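Local coordinates for protein Na Glutathione S-transferase 2 (Necator americanus, PDB 2ON5) that binds glutathione as a dimeric hookworm glutathione S-transferase and probably catalyses its conjugation to electrophilic compounds, at residues D97-N100 with E101-P104; F65-A68 with R69-R73. One frame throughout, in Å; residues are numbered along the deposited sequence.

Contact 1. Residues D97-N100 with E101-P104; sequences DYIN and EIRP. With GSH (glutathione), chain B.
Asp97 and Glu101 are joined by an ordinary i to i+4 backbone bond, Glu101 N to Asp97 O, in the last turn of helix 82-101, a long helix of the all-helical GST domain that gives way at Ile102, which leaves helical backbone angles, to helix 103-110. The carboxylate of Asp97 turns off the helix to a glutathione that also bonds to Ser64 and Gln50 of the second subunit. OD1 of Asp97 takes the glutathione amine N1 at 2.9 Å, and OD2 adds a weak bond at 3.2 Å, so this glutathione is held from both subunits.

Tyr98 comes next: its O accepts Ile102 N at 3.0 Å. CG1 of Ile102 lies over one face of the Tyr98 ring, and CD1 of Ile102 comes 3.8 Å from CZ of Tyr98. Ile102 gets there because its CG1 sits between the backbone N and the carbonyl carbon (chi1 66°). Phe132 stacks on the same tyrosine. Ile99 meets the tip of Ile102 from its own side, CD1 to CD1 at 4.0 Å. At Asn100 the helical pattern shortens to i+3: Arg103 N gives its hydrogen to Asn100 O at 3.2 Å, from above the carbonyl plane, 73° out of it.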
ATOM      1  N   ASP A  97       4.214  -5.674  -1.084  1.00 18.74           N
ATOM      2  CA  ASP A  97       5.350  -6.165  -0.254  1.00 18.93           C
ATOM      3  C   ASP A  97       6.339  -7.013  -1.070  1.00 18.70           C
ATOM      4  O   ASP A  97       7.563  -6.853  -0.955  1.00 17.92           O
ATOM      5  CB  ASP A  97       4.842  -7.006   0.946  1.00 19.01           C
ATOM      6  CG  ASP A  97       4.201  -6.158   2.057  1.00 20.43           C
ATOM      7  OD1 ASP A  97       3.617  -6.750   3.000  1.00 21.78           O
ATOM      8  OD2 ASP A  97       4.273  -4.911   1.993  1.00 19.59           O
ATOM      9  N   TYR A  98       5.811  -7.944  -1.859  1.00 19.30           N
ATOM     10  CA  TYR A  98       6.641  -8.810  -2.731  1.00 18.86           C
ATOM     11  C   TYR A  98       7.427  -8.001  -3.755  1.00 19.67           C
ATOM     12  O   TYR A  98       8.643  -8.207  -3.936  1.00 18.90           O
ATOM     13  CB  TYR A  98       5.746  -9.840  -3.430  1.00 19.38           C
ATOM     14  CG  TYR A  98       6.340 -10.506  -4.672  1.00 18.65           C
ATOM     15  CD1 TYR A  98       7.300 -11.514  -4.557  1.00 18.35           C
ATOM     16  CD2 TYR A  98       5.911 -10.140  -5.952  1.00 19.33           C
ATOM     17  CE1 TYR A  98       7.841 -12.139  -5.696  1.00 17.55           C
ATOM     18  CE2 TYR A  98       6.426 -10.759  -7.089  1.00 18.65           C
ATOM     19  CZ  TYR A  98       7.399 -11.755  -6.956  1.00 19.50           C
ATOM     20  OH  TYR A  98       7.931 -12.368  -8.083  1.00 18.59           O
ATOM     21  N   ILE A  99       6.747  -7.076  -4.423  1.00 18.85           N
ATOM     22  CA  ILE A  99       7.406  -6.184  -5.362  1.00 20.27           C
ATOM     23  C   ILE A  99       8.528  -5.348  -4.723  1.00 21.06           C
ATOM     24  O   ILE A  99       9.575  -5.105  -5.340  1.00 20.37           O
ATOM     25  CB  ILE A  99       6.375  -5.282  -6.079  1.00 19.78           C
ATOM     26  CG1 ILE A  99       5.427  -6.137  -6.962  1.00 18.60           C
ATOM     27  CG2 ILE A  99       7.086  -4.137  -6.873  1.00 21.63           C
ATOM     28  CD1 ILE A  99       6.092  -6.913  -8.090  1.00 21.19           C
ATOM     29  N   ASN A 100       8.300  -4.897  -3.490  1.00 21.74           N
ATOM     30  CA  ASN A 100       9.329  -4.207  -2.756  1.00 23.43           C
ATOM     31  C   ASN A 100      10.549  -5.119  -2.534  1.00 22.90           C
ATOM     32  O   ASN A 100      11.704  -4.694  -2.725  1.00 23.06           O
ATOM     33  CB  ASN A 100       8.797  -3.685  -1.430  1.00 23.62           C
ATOM     34  CG  ASN A 100       9.822  -2.852  -0.699  1.00 29.05           C
ATOM     35  OD1 ASN A 100      10.165  -1.747  -1.139  1.00 32.26           O
ATOM     36  ND2 ASN A 100      10.346  -3.387   0.416  1.00 30.58           N
ATOM     37  N   GLU A 101      10.278  -6.367  -2.169  1.00 22.37           N
ATOM     38  CA  GLU A 101      11.309  -7.379  -1.993  1.00 23.34           C
ATOM     39  C   GLU A 101      12.161  -7.566  -3.252  1.00 22.29           C
ATOM     40  O   GLU A 101      13.387  -7.666  -3.162  1.00 22.71           O
ATOM     41  CB  GLU A 101      10.685  -8.705  -1.568  1.00 22.60           C
ATOM     42  CG  GLU A 101      11.680  -9.795  -1.216  1.00 26.09           C
ATOM     43  CD  GLU A 101      11.052 -10.941  -0.419  1.00 26.36           C
ATOM     44  OE1 GLU A 101      11.798 -11.857  -0.015  1.00 31.44           O
ATOM     45  OE2 GLU A 101       9.816 -10.941  -0.205  1.00 29.91           O
ATOM     46  N   ILE A 102      11.523  -7.610  -4.416  1.00 21.93           N
ATOM     47  CA  ILE A 102      12.253  -7.820  -5.688  1.00 21.75           C
ATOM     48  C   ILE A 102      12.648  -6.535  -6.449  1.00 22.52           C
ATOM     49  O   ILE A 102      13.127  -6.604  -7.605  1.00 22.15           O
ATOM     50  CB  ILE A 102      11.502  -8.821  -6.608  1.00 21.37           C
ATOM     51  CG1 ILE A 102      10.153  -8.237  -7.070  1.00 21.94           C
ATOM     52  CG2 ILE A 102      11.337 -10.189  -5.892  1.00 20.14           C
ATOM     53  CD1 ILE A 102       9.555  -8.898  -8.308  1.00 20.91           C
ATOM     54  N   ARG A 103      12.477  -5.377  -5.801  1.00 23.29           N
ATOM     55  CA  ARG A 103      12.841  -4.082  -6.414  1.00 24.87           C
ATOM     56  C   ARG A 103      14.239  -4.024  -7.090  1.00 23.83           C
ATOM     57  O   ARG A 103      14.360  -3.468  -8.178  1.00 22.97           O
ATOM     58  CB  ARG A 103      12.694  -2.920  -5.431  1.00 24.96           C
ATOM     59  CG  ARG A 103      12.971  -1.561  -6.094  1.00 27.43           C
ATOM     60  CD  ARG A 103      12.988  -0.367  -5.108  1.00 29.03           C
ATOM     61  NE  ARG A 103      12.041  -0.485  -4.001  1.00 38.57           N
ATOM     62  CZ  ARG A 103      10.741  -0.184  -4.054  1.00 41.35           C
ATOM     63  NH1 ARG A 103      10.180   0.232  -5.190  1.00 44.27           N
ATOM     64  NH2 ARG A 103       9.990  -0.312  -2.960  1.00 41.31           N
ATOM     65  N   PRO A 104      15.280  -4.590  -6.447  1.00 23.98           N
ATOM     66  CA  PRO A 104      16.609  -4.617  -7.109  1.00 23.96           C
ATOM     67  C   PRO A 104      16.595  -5.301  -8.479  1.00 23.92           C
ATOM     68  O   PRO A 104      17.293  -4.853  -9.409  1.00 23.56           O
ATOM     69  CB  PRO A 104      17.479  -5.403  -6.110  1.00 23.13           C
ATOM     70  CG  PRO A 104      16.826  -5.173  -4.795  1.00 24.63           C
ATOM     71  CD  PRO A 104      15.347  -5.182  -5.099  1.00 23.02           C
TER
HETATM   72  N1  GSH B 999       2.588  -4.663   4.756  1.00 32.04           N
HETATM   73  CA1 GSH B 999       2.692  -4.819   6.222  1.00 33.54           C
HETATM   74  C1  GSH B 999       1.369  -4.392   6.847  1.00 29.57           C
HETATM   75  O11 GSH B 999       0.636  -5.072   7.596  1.00 23.47           O
HETATM   76  O12 GSH B 999       1.013  -3.242   6.589  1.00 31.46           O
HETATM   77  CB1 GSH B 999       3.285  -6.191   6.604  1.00 34.58           C
HETATM   78  CG1 GSH B 999       2.992  -6.710   8.012  1.00 33.51           C
HETATM   79  CD1 GSH B 999       4.262  -6.901   8.834  1.00 35.05           C
HETATM   80  OE1 GSH B 999       5.542  -6.550   8.345  1.00 33.22           O
HETATM   81  N2  GSH B 999       4.087  -7.413  10.054  1.00 35.57           N
HETATM   82  CA2 GSH B 999       5.177  -7.668  10.981  1.00 36.36           C
HETATM   83  C2  GSH B 999       5.356  -9.127  11.316  1.00 34.70           C
HETATM   84  O2  GSH B 999       4.263  -9.989  11.267  1.00 30.07           O
HETATM   85  CB2 GSH B 999       4.862  -6.887  12.239  1.00 39.46           C
HETATM   86  SG2 GSH B 999       5.324  -5.151  12.083  1.00 46.55           S
HETATM   87  N3  GSH B 999       6.579  -9.562  11.655  1.00 35.79           N
HETATM   88  CA3 GSH B 999       6.804 -10.881  12.220  1.00 36.32           C
HETATM   89  C3  GSH B 999       7.030 -11.981  11.202  1.00 37.07           C
HETATM   90  O31 GSH B 999       7.192 -13.171  11.582  1.00 38.41           O
HETATM   91  O32 GSH B 999       7.065 -11.739   9.976  1.00 36.22           O

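Contact 2. Residues F65-A68 with R69-R73; sequences FAIA and RYLSR
Arg69 lies back along the preceding turn of helix 64-75, the helix that follows the last strand of the thioredoxin-like domain, and meets the carbonyl oxygen of Phe65. The backbone comes first: Arg69 N donates to Phe65 O at 2.9 Å, and the CB of Arg69 sits against the same oxygen at 3.4 Å. Its chain leaves extended, CG anti to the backbone N (chi1 -177°), then bends at chi3 (-54°), which folds the guanidinium back until one face lies over Phe65 O, NH1 standing 3.7 Å from that oxygen. The charged end belongs to other partners: NE pairs with Asp89 of the same chain, and NH1 with Asp89 of the second subunit.

Ala68 is the second centre. Its carbonyl oxygen is gripped twice by Ser72, by the backbone N at 2.9 Å and by the hydroxyl OG at 2.8 Å, the two donors arriving from opposite faces of the carbonyl plane. OG can reach because it stands beside the backbone N of its own residue (chi1 -69°), turned back toward the preceding turn. The hydroxyl thus spends its hydrogen within its own helix, in a buried position beside Tyr155.

Ile67 forms the third, apolar part. Leu71 lies alongside Ile67 one turn on, the two heading in one direction, with CG2 of Ile67 3.8 Å from CD1 of Leu71; together they face helix 16-25, Ile67 packing on Ile18 and Leu71 on Ile21 and Phe22. The helix is therefore two-sided: an apolar ridge is turned to its own domain, while the guanidinium of Arg69, paired with an aspartate of each subunit, carries charge pairing across the subunit interface, where those carboxylates would be expected to offset the nearby Arg69 of the second subunit.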
ATOM      1  N   PHE A  65      -1.494   2.179  -6.518  1.00 14.94           N
ATOM      2  CA  PHE A  65      -2.610   1.448  -5.870  1.00 15.44           C
ATOM      3  C   PHE A  65      -3.798   2.332  -5.545  1.00 14.98           C
ATOM      4  O   PHE A  65      -4.939   1.878  -5.642  1.00 15.08           O
ATOM      5  CB  PHE A  65      -2.154   0.673  -4.632  1.00 15.98           C
ATOM      6  CG  PHE A  65      -1.171  -0.452  -4.951  1.00 18.48           C
ATOM      7  CD1 PHE A  65       0.195  -0.188  -5.109  1.00 20.69           C
ATOM      8  CD2 PHE A  65      -1.621  -1.749  -5.150  1.00 21.59           C
ATOM      9  CE1 PHE A  65       1.120  -1.237  -5.428  1.00 22.81           C
ATOM     10  CE2 PHE A  65      -0.723  -2.802  -5.442  1.00 21.63           C
ATOM     11  CZ  PHE A  65       0.645  -2.551  -5.580  1.00 20.74           C
ATOM     12  N   ALA A  66      -3.548   3.586  -5.141  1.00 14.94           N
ATOM     13  CA  ALA A  66      -4.666   4.512  -4.912  1.00 14.71           C
ATOM     14  C   ALA A  66      -5.416   4.732  -6.232  1.00 15.24           C
ATOM     15  O   ALA A  66      -6.656   4.747  -6.279  1.00 14.02           O
ATOM     16  CB  ALA A  66      -4.184   5.821  -4.333  1.00 15.38           C
ATOM     17  N   ILE A  67      -4.658   4.883  -7.311  1.00 14.89           N
ATOM     18  CA  ILE A  67      -5.255   5.040  -8.638  1.00 14.70           C
ATOM     19  C   ILE A  67      -6.003   3.774  -9.061  1.00 15.22           C
ATOM     20  O   ILE A  67      -7.126   3.861  -9.553  1.00 15.87           O
ATOM     21  CB  ILE A  67      -4.170   5.375  -9.708  1.00 14.90           C
ATOM     22  CG1 ILE A  67      -3.563   6.752  -9.400  1.00 15.59           C
ATOM     23  CG2 ILE A  67      -4.823   5.364 -11.135  1.00 11.64           C
ATOM     24  CD1 ILE A  67      -2.161   6.990 -10.084  1.00 13.79           C
ATOM     25  N   ALA A  68      -5.372   2.606  -8.910  1.00 14.94           N
ATOM     26  CA  ALA A  68      -6.017   1.362  -9.318  1.00 16.00           C
ATOM     27  C   ALA A  68      -7.338   1.161  -8.577  1.00 15.71           C
ATOM     28  O   ALA A  68      -8.344   0.788  -9.190  1.00 16.33           O
ATOM     29  CB  ALA A  68      -5.088   0.134  -9.090  1.00 15.33           C
ATOM     30  N   ARG A  69      -7.328   1.399  -7.267  1.00 15.93           N
ATOM     31  CA  ARG A  69      -8.531   1.153  -6.425  1.00 16.14           C
ATOM     32  C   ARG A  69      -9.651   2.141  -6.802  1.00 16.22           C
ATOM     33  O   ARG A  69     -10.809   1.756  -6.935  1.00 15.06           O
ATOM     34  CB  ARG A  69      -8.216   1.318  -4.939  1.00 16.43           C
ATOM     35  CG  ARG A  69      -9.412   1.005  -3.968  1.00 15.84           C
ATOM     36  CD  ARG A  69      -8.991   1.096  -2.474  1.00 16.52           C
ATOM     37  NE  ARG A  69      -7.843   0.228  -2.262  1.00 15.38           N
ATOM     38  CZ  ARG A  69      -6.577   0.625  -2.149  1.00 16.11           C
ATOM     39  NH1 ARG A  69      -6.254   1.910  -2.137  1.00 16.40           N
ATOM     40  NH2 ARG A  69      -5.625  -0.286  -2.039  1.00 13.87           N
ATOM     41  N   TYR A  70      -9.280   3.409  -6.941  1.00 15.20           N
ATOM     42  CA  TYR A  70     -10.239   4.462  -7.335  1.00 15.17           C
ATOM     43  C   TYR A  70     -11.020   4.113  -8.630  1.00 14.75           C
ATOM     44  O   TYR A  70     -12.258   4.160  -8.672  1.00 13.43           O
ATOM     45  CB  TYR A  70      -9.509   5.800  -7.497  1.00 15.98           C
ATOM     46  CG  TYR A  70     -10.433   6.902  -8.016  1.00 16.72           C
ATOM     47  CD1 TYR A  70     -11.474   7.379  -7.215  1.00 15.79           C
ATOM     48  CD2 TYR A  70     -10.296   7.409  -9.315  1.00 16.49           C
ATOM     49  CE1 TYR A  70     -12.343   8.355  -7.666  1.00 16.09           C
ATOM     50  CE2 TYR A  70     -11.164   8.421  -9.796  1.00 17.57           C
ATOM     51  CZ  TYR A  70     -12.196   8.865  -8.967  1.00 17.65           C
ATOM     52  OH  TYR A  70     -13.079   9.837  -9.398  1.00 18.04           O
ATOM     53  N   LEU A  71     -10.284   3.780  -9.690  1.00 14.06           N
ATOM     54  CA  LEU A  71     -10.897   3.325 -10.949  1.00 14.20           C
ATOM     55  C   LEU A  71     -11.608   1.977 -10.836  1.00 15.04           C
ATOM     56  O   LEU A  71     -12.678   1.778 -11.436  1.00 14.91           O
ATOM     57  CB  LEU A  71      -9.870   3.301 -12.093  1.00 13.65           C
ATOM     58  CG  LEU A  71      -9.146   4.616 -12.355  1.00 13.61           C
ATOM     59  CD1 LEU A  71      -7.899   4.399 -13.199  1.00 13.45           C
ATOM     60  CD2 LEU A  71     -10.082   5.728 -12.926  1.00 12.41           C
ATOM     61  N   SER A  72     -11.059   1.060 -10.041  1.00 14.63           N
ATOM     62  CA  SER A  72     -11.708  -0.233  -9.883  1.00 16.10           C
ATOM     63  C   SER A  72     -13.045  -0.068  -9.153  1.00 16.34           C
ATOM     64  O   SER A  72     -14.025  -0.700  -9.509  1.00 16.79           O
ATOM     65  CB  SER A  72     -10.821  -1.203  -9.126  1.00 15.30           C
ATOM     66  OG  SER A  72      -9.716  -1.526  -9.940  1.00 16.92           O
ATOM     67  N   ARG A  73     -13.083   0.782  -8.135  1.00 16.59           N
ATOM     68  CA  ARG A  73     -14.372   1.058  -7.479  1.00 17.91           C
ATOM     69  C   ARG A  73     -15.378   1.658  -8.447  1.00 16.96           C
ATOM     70  O   ARG A  73     -16.571   1.356  -8.384  1.00 17.26           O
ATOM     71  CB  ARG A  73     -14.195   1.964  -6.275  1.00 17.27           C
ATOM     72  CG  ARG A  73     -13.635   1.204  -5.067  1.00 18.93           C
ATOM     73  CD  ARG A  73     -13.785   1.912  -3.714  1.00 22.85           C
ATOM     74  NE  ARG A  73     -14.599   3.118  -3.737  1.00 32.95           N
ATOM     75  CZ  ARG A  73     -14.695   3.984  -2.710  1.00 35.11           C
ATOM     76  NH1 ARG A  73     -14.017   3.776  -1.586  1.00 30.11           N
ATOM     77  NH2 ARG A  73     -15.424   5.090  -2.836  1.00 33.63           N
TER

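How the contacts relate
Contact 2 lies on helix 64-75 and contact 1 at the far end of helix 82-101, the next helix in the chain; their centres are 21 Å apart and their nearest atoms about 6 Å, without touching. The side chain of Phe65 in contact 2 comes within about 4 Å of a different glutathione from the one Asp97 bonds, and the side chain of Arg103 in contact 1 also lies about 5 Å from a copy other than Asp97's; by dimer symmetry each site probably draws on both chains. Both contacts border the second subunit: residues 65-73 through salt bridges, Arg73 to its Glu85 among them, and residues 97-104 through Asp97, which packs on its Gln63.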